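Local coordinates for protein putative S41 protease (Bacteroides fragilis NCTC 9343, PDB 3K50) that is of unknown function but belongs to peptidase family S41, whose active members are serine peptidases that cut protein chains, at residues A[72-76]-A[100-104]; A[242-246]-A[306-310]; A[297-303]-A[323-328]. Residues are numbered along the deposited sequence.

Interaction 1 of 3, residues A[72-76]-A[100-104]; sequences PSYGF and GSPAE
A loop runs past the first turn of a short helix, 102-105, and then enters strand 76-82. Ser73 is extended (phi/psi -160/168). Its carbonyl only brushes Pro102, with Ser73 O 4.2 Å from Pro102 CG. Tyr74 turns the chain (-82/-19) and makes the central contact. Its carbonyl accepts from the helix: Ala103 N to Tyr74 O is 2.9 Å, with an N-H...O angle of 147°. The same Tyr74 O lies 3.3 Å from Pro102 CD and 3.4 Å from Ser101 CB. The Tyr74 side chain is m, and Pro102 CB meets the ring at its edge, 4.2 Å from Tyr74 CD1. The hydroxyl is bonded to the carbonyl of Ser134. Gly75 has positive phi (96/23), and its CA is 5.1 Å from that of Ser101. A CB here would hit Ser101 CB and, at these angles, the preceding carbonyl oxygen; glycine suits the close approach. Phe76 (chi1 p) starts the strand, and its CB lies 3.9 Å from Ala103 CB.

On the other side, Gly100 has positive phi (78/11) and Ser101 is the N-cap. With chi1 p, Ser101 OG accepts from Glu104 N at 3.3 Å, and it also bonds to the carbonyl of Val98. Glu104 OE1 reaches back to Gly100 N at 2.8 Å. Met165 of strand 154-165 touches Tyr74, Phe76 and Pro102. The Gly-Ser-Pro-Ala turn, capped by serine and opening a short helix after a strand, is characteristic of bacterial PDZ-like domains; here it is joined to the loop entering the domain's edge strand.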
ATOM      1  N   PRO A  72      -6.927  -8.800 -16.088  1.00 36.01           N
ATOM      2  CA  PRO A  72      -5.591  -9.269 -16.546  1.00 33.01           C
ATOM      3  C   PRO A  72      -4.573  -8.157 -16.726  1.00 33.63           C
ATOM      4  O   PRO A  72      -4.937  -7.017 -17.042  1.00 32.70           O
ATOM      5  CB  PRO A  72      -5.875  -9.963 -17.877  1.00 35.04           C
ATOM      6  CG  PRO A  72      -7.332 -10.238 -17.890  1.00 31.60           C
ATOM      7  CD  PRO A  72      -8.007  -9.211 -17.005  1.00 36.37           C
ATOM      8  N   SER A  73      -3.298  -8.486 -16.516  1.00 34.07           N
ATOM      9  CA  SER A  73      -2.217  -7.477 -16.599  1.00 32.94           C
ATOM     10  C   SER A  73      -0.887  -8.150 -16.807  1.00 31.40           C
ATOM     11  O   SER A  73      -0.800  -9.377 -16.713  1.00 30.80           O
ATOM     12  CB  SER A  73      -2.154  -6.588 -15.342  1.00 37.08           C
ATOM     13  OG  SER A  73      -1.728  -7.288 -14.181  1.00 37.60           O
ATOM     14  N   TYR A  74       0.124  -7.344 -17.155  1.00 30.82           N
ATOM     15  CA  TYR A  74       1.481  -7.864 -17.417  1.00 31.72           C
ATOM     16  C   TYR A  74       2.289  -8.085 -16.114  1.00 32.29           C
ATOM     17  O   TYR A  74       3.283  -8.806 -16.103  1.00 33.53           O
ATOM     18  CB  TYR A  74       2.221  -6.914 -18.341  1.00 33.27           C
ATOM     19  CG  TYR A  74       1.773  -6.934 -19.805  1.00 32.79           C
ATOM     20  CD1 TYR A  74       1.900  -8.089 -20.593  1.00 29.34           C
ATOM     21  CD2 TYR A  74       1.310  -5.789 -20.403  1.00 32.21           C
ATOM     22  CE1 TYR A  74       1.499  -8.098 -21.957  1.00 34.71           C
ATOM     23  CE2 TYR A  74       0.956  -5.758 -21.753  1.00 33.29           C
ATOM     24  CZ  TYR A  74       1.050  -6.904 -22.518  1.00 37.22           C
ATOM     25  OH  TYR A  74       0.690  -6.821 -23.817  1.00 36.22           O
ATOM     26  N   GLY A  75       1.852  -7.449 -15.038  1.00 29.83           N
ATOM     27  CA  GLY A  75       2.438  -7.620 -13.729  1.00 30.71           C
ATOM     28  C   GLY A  75       3.465  -6.567 -13.360  1.00 32.56           C
ATOM     29  O   GLY A  75       4.325  -6.843 -12.511  1.00 34.31           O
ATOM     30  N   PHE A  76       3.439  -5.376 -13.974  1.00 31.29           N
ATOM     31  CA  PHE A  76       4.367  -4.318 -13.525  1.00 30.44           C
ATOM     32  C   PHE A  76       3.716  -2.954 -13.405  1.00 31.88           C
ATOM     33  O   PHE A  76       2.758  -2.659 -14.098  1.00 30.62           O
ATOM     34  CB  PHE A  76       5.584  -4.214 -14.422  1.00 29.63           C
ATOM     35  CG  PHE A  76       5.281  -3.651 -15.824  1.00 29.25           C
ATOM     36  CD1 PHE A  76       4.821  -4.470 -16.823  1.00 30.34           C
ATOM     37  CD2 PHE A  76       5.480  -2.296 -16.106  1.00 32.25           C
ATOM     38  CE1 PHE A  76       4.551  -3.969 -18.086  1.00 30.06           C
ATOM     39  CE2 PHE A  76       5.180  -1.789 -17.343  1.00 28.20           C
ATOM     40  CZ  PHE A  76       4.733  -2.632 -18.339  1.00 30.34           C
ATOM     41  N   GLY A 100       6.086 -14.036 -10.534  1.00 36.29           N
ATOM     42  CA  GLY A 100       5.403 -14.987 -11.357  1.00 36.39           C
ATOM     43  C   GLY A 100       4.610 -14.421 -12.515  1.00 37.51           C
ATOM     44  O   GLY A 100       3.903 -15.178 -13.164  1.00 42.76           O
ATOM     45  N   SER A 101       4.771 -13.146 -12.825  1.00 32.65           N
ATOM     46  CA  SER A 101       4.054 -12.477 -13.895  1.00 30.94           C
ATOM     47  C   SER A 101       4.776 -12.547 -15.237  1.00 34.06           C
ATOM     48  O   SER A 101       5.923 -12.939 -15.298  1.00 30.88           O
ATOM     49  CB  SER A 101       3.913 -10.993 -13.530  1.00 36.15           C
ATOM     50  OG  SER A 101       5.173 -10.329 -13.389  1.00 31.68           O
ATOM     51  N   PRO A 102       4.078 -12.197 -16.329  1.00 30.99           N
ATOM     52  CA  PRO A 102       4.722 -11.984 -17.607  1.00 32.18           C
ATOM     53  C   PRO A 102       5.945 -11.045 -17.523  1.00 31.44           C
ATOM     54  O   PRO A 102       6.951 -11.317 -18.169  1.00 29.84           O
ATOM     55  CB  PRO A 102       3.611 -11.302 -18.440  1.00 35.62           C
ATOM     56  CG  PRO A 102       2.371 -11.844 -17.922  1.00 31.33           C
ATOM     57  CD  PRO A 102       2.613 -12.056 -16.433  1.00 32.46           C
ATOM     58  N   ALA A 103       5.860  -9.974 -16.734  1.00 30.67           N
ATOM     59  CA  ALA A 103       6.971  -9.017 -16.577  1.00 33.22           C
ATOM     60  C   ALA A 103       8.234  -9.711 -16.019  1.00 31.52           C
ATOM     61  O   ALA A 103       9.369  -9.578 -16.532  1.00 31.77           O
ATOM     62  CB  ALA A 103       6.531  -7.820 -15.637  1.00 29.78           C
ATOM     63  N   GLU A 104       8.017 -10.505 -14.987  1.00 30.88           N
ATOM     64  CA  GLU A 104       9.097 -11.228 -14.337  1.00 32.93           C
ATOM     65  C   GLU A 104       9.712 -12.293 -15.264  1.00 36.61           C
ATOM     66  O   GLU A 104      10.937 -12.456 -15.299  1.00 36.73           O
ATOM     67  CB  GLU A 104       8.632 -11.885 -13.060  1.00 32.82           C
ATOM     68  CG  GLU A 104       9.819 -12.401 -12.266  1.00 35.83           C
ATOM     69  CD  GLU A 104       9.426 -12.897 -10.915  1.00 42.65           C
ATOM     70  OE1 GLU A 104       8.818 -13.984 -10.871  1.00 40.98           O
ATOM     71  OE2 GLU A 104       9.746 -12.204  -9.912  1.00 46.73           O
TER

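Interaction 2 of 3, residues A[242-246]-A[306-310]; sequences AQLLC and EMVIN
Two helices pack side by side in the interior. The segments 242-246 and 306-310 are both fully helical. The axes of these short segments come within 9.9 Å and run in the same general direction, 41° apart, with a signed crossing angle of -41°. The nearest CA atoms are those of Ala242 and Val308, 6.2 Å apart.

Val308 is the main bump. With chi1 t, it projects into a hollow formed by one turn of the other helix, lined by Ala242, Leu245 and Cys246. Val308 CG2 lies 3.9 Å from Ala242 CB and 4.4 Å from Leu245 CD2. Val308 CG1 lies 4.0 Å from Cys246 SG. Leu245 (t, p) and Cys246 (m) thus border the hollow, and the small methyl of Ala242 lets the backbones come close at this end. Met307 is a selenomethionine. Its side chain (t, m, t) crosses the gap beside Val308, so that Met307 SE is 3.9 Å from Ala242 CB and Met307 CE is 4.4 Å from Gln243 N. Ala242 therefore touches both bumps. Leu259 of strand 258-263 touches Met307, Cys246 and Gln243, and Phe216 of helix 207-221 meets Leu245.

Gln243 points its CB away from the other helix, and its amide NE2 bonds to the carbonyl of Thr276. The contact joins helix 239-249 to helix 304-312 in the region of peptidase family S41, a family of the ClpP/crotonase clan. No hydrogen bond links the two segments. The contacts are apolar, across 218 Å² of buried surface, so the helices are held by the fit of shapes and the exclusion of water.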
ATOM      1  N   ALA A 242      -2.671  -5.800  10.560  1.00 29.11           N
ATOM      2  CA  ALA A 242      -1.894  -4.759  11.207  1.00 30.81           C
ATOM      3  C   ALA A 242      -1.548  -5.103  12.676  1.00 28.66           C
ATOM      4  O   ALA A 242      -0.453  -4.860  13.110  1.00 30.22           O
ATOM      5  CB  ALA A 242      -2.618  -3.402  11.119  1.00 25.42           C
ATOM      6  N   GLN A 243      -2.495  -5.675  13.406  1.00 28.56           N
ATOM      7  CA  GLN A 243      -2.285  -6.099  14.767  1.00 29.54           C
ATOM      8  C   GLN A 243      -1.224  -7.157  14.801  1.00 27.47           C
ATOM      9  O   GLN A 243      -0.401  -7.139  15.679  1.00 31.28           O
ATOM     10  CB  GLN A 243      -3.595  -6.634  15.372  1.00 28.51           C
ATOM     11  CG  GLN A 243      -3.463  -7.020  16.850  1.00 31.86           C
ATOM     12  CD  GLN A 243      -4.701  -7.685  17.404  1.00 32.17           C
ATOM     13  OE1 GLN A 243      -5.532  -8.176  16.640  1.00 30.75           O
ATOM     14  NE2 GLN A 243      -4.807  -7.750  18.731  1.00 31.81           N
ATOM     15  N   LEU A 244      -1.290  -8.125  13.901  1.00 26.55           N
ATOM     16  CA  LEU A 244      -0.266  -9.191  13.843  1.00 26.58           C
ATOM     17  C   LEU A 244       1.162  -8.608  13.655  1.00 28.80           C
ATOM     18  O   LEU A 244       2.070  -8.877  14.451  1.00 28.58           O
ATOM     19  CB  LEU A 244      -0.586 -10.190  12.713  1.00 29.88           C
ATOM     20  CG  LEU A 244       0.473 -11.282  12.412  1.00 27.45           C
ATOM     21  CD1 LEU A 244       0.771 -12.143  13.634  1.00 25.16           C
ATOM     22  CD2 LEU A 244       0.128 -12.152  11.233  1.00 26.01           C
ATOM     23  N   LEU A 245       1.305  -7.749  12.642  1.00 26.61           N
ATOM     24  CA  LEU A 245       2.562  -7.072  12.311  1.00 27.19           C
ATOM     25  C   LEU A 245       3.113  -6.285  13.532  1.00 29.69           C
ATOM     26  O   LEU A 245       4.286  -6.403  13.932  1.00 31.61           O
ATOM     27  CB  LEU A 245       2.336  -6.143  11.111  1.00 25.80           C
ATOM     28  CG  LEU A 245       3.561  -5.403  10.587  1.00 30.62           C
ATOM     29  CD1 LEU A 245       4.760  -6.397  10.203  1.00 24.24           C
ATOM     30  CD2 LEU A 245       3.194  -4.454   9.433  1.00 30.65           C
ATOM     31  N   CYS A 246       2.272  -5.465  14.135  1.00 31.15           N
ATOM     32  CA  CYS A 246       2.698  -4.725  15.309  1.00 24.80           C
ATOM     33  C   CYS A 246       3.137  -5.578  16.441  1.00 25.63           C
ATOM     34  O   CYS A 246       4.108  -5.255  17.116  1.00 26.42           O
ATOM     35  CB  CYS A 246       1.554  -3.865  15.820  1.00 25.37           C
ATOM     36  SG  CYS A 246       1.165  -2.457  14.708  1.00 29.79           S
ATOM     37  N   GLU A 306      -1.031   3.328   7.882  1.00 31.08           N
ATOM     38  CA  GLU A 306      -0.914   4.515   8.748  1.00 29.27           C
ATOM     39  C   GLU A 306      -1.256   4.197  10.191  1.00 30.80           C
ATOM     40  O   GLU A 306      -0.705   4.800  11.123  1.00 30.45           O
ATOM     41  CB  GLU A 306      -1.785   5.623   8.223  1.00 30.34           C
ATOM     42  CG  GLU A 306      -1.326   6.178   6.875  1.00 28.49           C
ATOM     43  CD  GLU A 306      -2.266   7.215   6.315  1.00 34.46           C
ATOM     44  OE1 GLU A 306      -3.325   6.822   5.736  1.00 29.12           O
ATOM     45  OE2 GLU A 306      -1.929   8.420   6.422  1.00 33.78           O
HETATM   46  N   MSE A 307      -2.146   3.245  10.369  1.00 31.65           N
HETATM   47  CA  MSE A 307      -2.508   2.733  11.713  1.00 31.98           C
HETATM   48  C   MSE A 307      -1.314   2.114  12.412  1.00 30.67           C
HETATM   49  O   MSE A 307      -1.144   2.285  13.615  1.00 29.39           O
HETATM   50  CB  MSE A 307      -3.644   1.721  11.580  1.00 33.38           C
HETATM   51  CG  MSE A 307      -4.113   0.986  12.883  1.00 35.64           C
HETATM   52 SE   MSE A 307      -2.880  -0.412  13.605  0.75 42.24          SE
HETATM   53  CE  MSE A 307      -4.145  -1.767  14.608  1.00 34.80           C
ATOM     54  N   VAL A 308      -0.465   1.431  11.657  1.00 28.99           N
ATOM     55  CA  VAL A 308       0.710   0.831  12.213  1.00 28.89           C
ATOM     56  C   VAL A 308       1.627   1.895  12.735  1.00 28.72           C
ATOM     57  O   VAL A 308       2.185   1.792  13.836  1.00 29.35           O
ATOM     58  CB  VAL A 308       1.468  -0.033  11.149  1.00 30.56           C
ATOM     59  CG1 VAL A 308       2.837  -0.422  11.693  1.00 32.45           C
ATOM     60  CG2 VAL A 308       0.606  -1.218  10.775  1.00 25.88           C
ATOM     61  N   ILE A 309       1.799   2.933  11.966  1.00 27.48           N
ATOM     62  CA  ILE A 309       2.615   4.058  12.419  1.00 27.21           C
ATOM     63  C   ILE A 309       2.017   4.714  13.655  1.00 29.26           C
ATOM     64  O   ILE A 309       2.704   4.939  14.655  1.00 29.60           O
ATOM     65  CB  ILE A 309       2.800   5.156  11.314  1.00 28.95           C
ATOM     66  CG1 ILE A 309       3.551   4.566  10.093  1.00 28.82           C
ATOM     67  CG2 ILE A 309       3.460   6.404  11.902  1.00 25.69           C
ATOM     68  CD1 ILE A 309       3.454   5.469   8.787  1.00 28.52           C
ATOM     69  N   ASN A 310       0.749   5.051  13.591  1.00 27.23           N
ATOM     70  CA  ASN A 310       0.129   5.738  14.721  1.00 28.94           C
ATOM     71  C   ASN A 310       0.166   4.971  16.077  1.00 27.57           C
ATOM     72  O   ASN A 310       0.331   5.569  17.142  1.00 29.03           O
ATOM     73  CB  ASN A 310      -1.350   6.045  14.371  1.00 26.68           C
ATOM     74  CG  ASN A 310      -2.014   6.901  15.431  1.00 27.47           C
ATOM     75  OD1 ASN A 310      -1.467   7.953  15.786  1.00 36.02           O
ATOM     76  ND2 ASN A 310      -3.187   6.443  15.971  1.00 28.86           N
TER

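Interaction 3 of 3, residues A[297-303]-A[323-328]; sequences TTNATRG and TKTAGE
Two loops lie side by side at the ends of neighbouring parallel strands, 292-297 and 317-322, of the mixed sheet. CA atoms face each other at Thr298 and Thr323 (4.5 Å), Asn299 and Thr325 (4.6 Å), and Gly303 and Glu328 (5.0 Å).

Thr323 N donates to Thr297 O (3.0 Å). Thr297 OG1 (chi1 p) returns a bond to Thr323 O (2.9 Å). A type I turn, Thr298 to Thr301, is closed by Thr301 N to Thr298 O (3.0 Å). Thr298 OG1 accepts from Ala300 N (3.1 Å), an ST turn, and bonds to Arg232 O. Thr301 OG1 accepts from Thr298 N (3.0 Å) and bonds to Leu231 O. Asn299 ND2 donates to Lys324 O (2.7 Å), and Ala326 N to Thr301 O (3.0 Å). Thr323 OG1 binds water 1 (2.8 Å), and Lys324 NZ bonds to Thr362 OG1.

Arg302 NH1 (t, t, m) forms a salt bridge to Glu328 OE1 (2.8 Å), with Ala326 CB over one guanidinium face. Water 2 donates to Gly303 O (2.6 Å) and Glu328 O (2.8 Å). Thr325 OG1 bonds to Phe364 N and Glu306 OE2; Glu306 OE1 accepts from Gly303 N and Glu328 N.

Gly303 (66/-116) is the N-cap of helix 304-312. In C-terminal processing peptidases of this family the matching loops carry the Ser-Lys dyad. Gly303 and Glu328 probably stand in its place, so the dyad appears missing from this S41 active-site region.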
ATOM      1  N   THR A 297       7.803   5.375   3.453  1.00 31.12           N
ATOM      2  CA  THR A 297       6.454   5.877   3.090  1.00 31.11           C
ATOM      3  C   THR A 297       6.389   6.741   1.848  1.00 28.24           C
ATOM      4  O   THR A 297       7.393   7.278   1.439  1.00 28.51           O
ATOM      5  CB  THR A 297       5.868   6.748   4.290  1.00 35.05           C
ATOM      6  OG1 THR A 297       6.663   7.926   4.515  1.00 29.77           O
ATOM      7  CG2 THR A 297       5.843   5.955   5.575  1.00 28.55           C
ATOM      8  N   THR A 298       5.214   6.780   1.203  1.00 26.57           N
ATOM      9  CA  THR A 298       4.929   7.741   0.153  1.00 26.76           C
ATOM     10  C   THR A 298       3.483   8.151   0.345  1.00 31.85           C
ATOM     11  O   THR A 298       2.804   7.691   1.291  1.00 27.66           O
ATOM     12  CB  THR A 298       5.132   7.227  -1.295  1.00 34.22           C
ATOM     13  OG1 THR A 298       4.160   6.216  -1.607  1.00 30.09           O
ATOM     14  CG2 THR A 298       6.590   6.725  -1.529  1.00 26.24           C
ATOM     15  N   ASN A 299       3.015   9.037  -0.526  1.00 30.08           N
ATOM     16  CA  ASN A 299       1.621   9.429  -0.545  1.00 32.78           C
ATOM     17  C   ASN A 299       0.710   8.212  -0.734  1.00 29.58           C
ATOM     18  O   ASN A 299      -0.444   8.282  -0.404  1.00 32.03           O
ATOM     19  CB  ASN A 299       1.310  10.431  -1.664  1.00 35.96           C
ATOM     20  CG  ASN A 299       2.016  11.803  -1.538  1.00 38.62           C
ATOM     21  OD1 ASN A 299       1.879  12.582  -2.481  1.00 37.73           O
ATOM     22  ND2 ASN A 299       2.760  12.113  -0.427  1.00 30.16           N
ATOM     23  N   ALA A 300       1.182   7.109  -1.309  1.00 31.35           N
ATOM     24  CA  ALA A 300       0.339   5.936  -1.441  1.00 28.97           C
ATOM     25  C   ALA A 300       0.083   5.201  -0.123  1.00 29.10           C
ATOM     26  O   ALA A 300      -0.842   4.417  -0.057  1.00 29.07           O
ATOM     27  CB  ALA A 300       0.960   4.927  -2.454  1.00 29.98           C
ATOM     28  N   THR A 301       0.927   5.397   0.891  1.00 29.34           N
ATOM     29  CA  THR A 301       0.883   4.675   2.158  1.00 28.42           C
ATOM     30  C   THR A 301      -0.362   5.107   2.878  1.00 29.44           C
ATOM     31  O   THR A 301      -0.492   6.266   3.253  1.00 27.52           O
ATOM     32  CB  THR A 301       2.125   5.004   2.993  1.00 28.31           C
ATOM     33  OG1 THR A 301       3.268   4.679   2.229  1.00 30.43           O
ATOM     34  CG2 THR A 301       2.159   4.219   4.304  1.00 26.51           C
ATOM     35  N   ARG A 302      -1.283   4.174   3.105  1.00 28.98           N
ATOM     36  CA  ARG A 302      -2.618   4.564   3.559  1.00 30.84           C
ATOM     37  C   ARG A 302      -3.289   3.628   4.507  1.00 30.46           C
ATOM     38  O   ARG A 302      -3.100   2.419   4.451  1.00 29.84           O
ATOM     39  CB  ARG A 302      -3.487   4.602   2.280  1.00 30.69           C
ATOM     40  CG  ARG A 302      -4.973   4.919   2.438  1.00 35.41           C
ATOM     41  CD  ARG A 302      -5.657   4.852   1.093  1.00 33.70           C
ATOM     42  NE  ARG A 302      -5.319   5.976   0.246  1.00 30.89           N
ATOM     43  CZ  ARG A 302      -5.966   7.154   0.212  1.00 33.04           C
ATOM     44  NH1 ARG A 302      -7.017   7.408   0.971  1.00 34.11           N
ATOM     45  NH2 ARG A 302      -5.553   8.088  -0.606  1.00 34.36           N
ATOM     46  N   GLY A 303      -4.154   4.182   5.328  1.00 27.53           N
ATOM     47  CA  GLY A 303      -5.070   3.361   6.119  1.00 28.96           C
ATOM     48  C   GLY A 303      -4.502   2.465   7.177  1.00 27.97           C
ATOM     49  O   GLY A 303      -3.926   2.916   8.158  1.00 31.80           O
ATOM     50  N   THR A 323       8.005  10.224   1.743  1.00 27.45           N
ATOM     51  CA  THR A 323       7.150  11.394   1.550  1.00 27.64           C
ATOM     52  C   THR A 323       5.911  11.211   2.418  1.00 28.64           C
ATOM     53  O   THR A 323       5.664  10.129   2.915  1.00 25.79           O
ATOM     54  CB  THR A 323       6.811  11.657   0.074  1.00 31.20           C
ATOM     55  OG1 THR A 323       6.249  10.497  -0.538  1.00 33.95           O
ATOM     56  CG2 THR A 323       8.086  12.131  -0.743  1.00 27.31           C
ATOM     57  N   LYS A 324       5.132  12.253   2.586  1.00 25.58           N
ATOM     58  CA  LYS A 324       3.967  12.207   3.488  1.00 30.65           C
ATOM     59  C   LYS A 324       2.956  11.105   3.139  1.00 29.65           C
ATOM     60  O   LYS A 324       2.736  10.806   1.932  1.00 33.32           O
ATOM     61  CB  LYS A 324       3.361  13.632   3.510  1.00 31.71           C
ATOM     62  CG  LYS A 324       2.224  13.801   4.421  1.00 43.63           C
ATOM     63  CD  LYS A 324       2.085  15.178   5.083  1.00 48.74           C
ATOM     64  CE  LYS A 324       1.224  16.209   4.393  1.00 59.96           C
ATOM     65  NZ  LYS A 324       0.439  16.967   5.525  1.00 52.76           N
ATOM     66  N   THR A 325       2.361  10.476   4.162  1.00 31.28           N
ATOM     67  CA  THR A 325       1.339   9.420   4.003  1.00 28.54           C
ATOM     68  C   THR A 325       0.008  10.036   3.554  1.00 30.81           C
ATOM     69  O   THR A 325      -0.111  11.229   3.481  1.00 28.51           O
ATOM     70  CB  THR A 325       1.153   8.546   5.278  1.00 29.42           C
ATOM     71  OG1 THR A 325       0.611   9.336   6.361  1.00 26.24           O
ATOM     72  CG2 THR A 325       2.481   7.932   5.665  1.00 21.71           C
ATOM     73  N   ALA A 326      -0.974   9.191   3.257  1.00 28.49           N
ATOM     74  CA  ALA A 326      -2.230   9.613   2.613  1.00 31.29           C
ATOM     75  C   ALA A 326      -3.186  10.414   3.491  1.00 30.34           C
ATOM     76  O   ALA A 326      -3.965  11.227   2.993  1.00 31.97           O
ATOM     77  CB  ALA A 326      -2.978   8.405   2.091  1.00 25.73           C
ATOM     78  N   GLY A 327      -3.144  10.171   4.773  1.00 26.27           N
ATOM     79  CA  GLY A 327      -4.077  10.869   5.692  1.00 31.35           C
ATOM     80  C   GLY A 327      -5.399  10.139   5.962  1.00 28.64           C
ATOM     81  O   GLY A 327      -6.373  10.737   6.440  1.00 27.86           O
ATOM     82  N   GLU A 328      -5.470   8.846   5.673  1.00 31.20           N
ATOM     83  CA  GLU A 328      -6.713   8.088   5.931  1.00 27.26           C
ATOM     84  C   GLU A 328      -6.754   7.628   7.423  1.00 30.00           C
ATOM     85  O   GLU A 328      -6.307   6.580   7.744  1.00 29.63           O
ATOM     86  CB  GLU A 328      -6.865   6.927   4.923  1.00 28.22           C
ATOM     87  CG  GLU A 328      -8.212   6.265   4.956  1.00 27.39           C
ATOM     88  CD  GLU A 328      -8.329   5.291   3.827  1.00 36.22           C
ATOM     89  OE1 GLU A 328      -8.499   5.764   2.690  1.00 32.07           O
ATOM     90  OE2 GLU A 328      -8.205   4.069   4.079  1.00 34.38           O
TER
HETATM   91  O   HOH W   1       4.830  10.596  -2.980  1.00 27.00           O
HETATM   92  O   HOH W   2      -5.228   4.669   9.510  1.00 35.44           O

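How the interactions relate
Interactions 2 and 3 form one unit in the S41 peptidase region. Their centres are 14 Å apart and their segments alternate along the chain. Glu306 joins them: its OE2 lies 2.7 Å from Gly327 N and 2.7 Å from Thr325 OG1, both probable hydrogen bonds. Helix 304-312, packed in interaction 2, starts directly after the loop 297-303. Interaction 3 lies at the N-terminal end of that helix, where the active site would be in active S41 relatives. Interaction 1 is separate, in the PDZ-like domain. Its centre is 25 Å from that of interaction 3 and 29 Å from that of interaction 2, and nearest atoms are about 14 Å and 22 Å away.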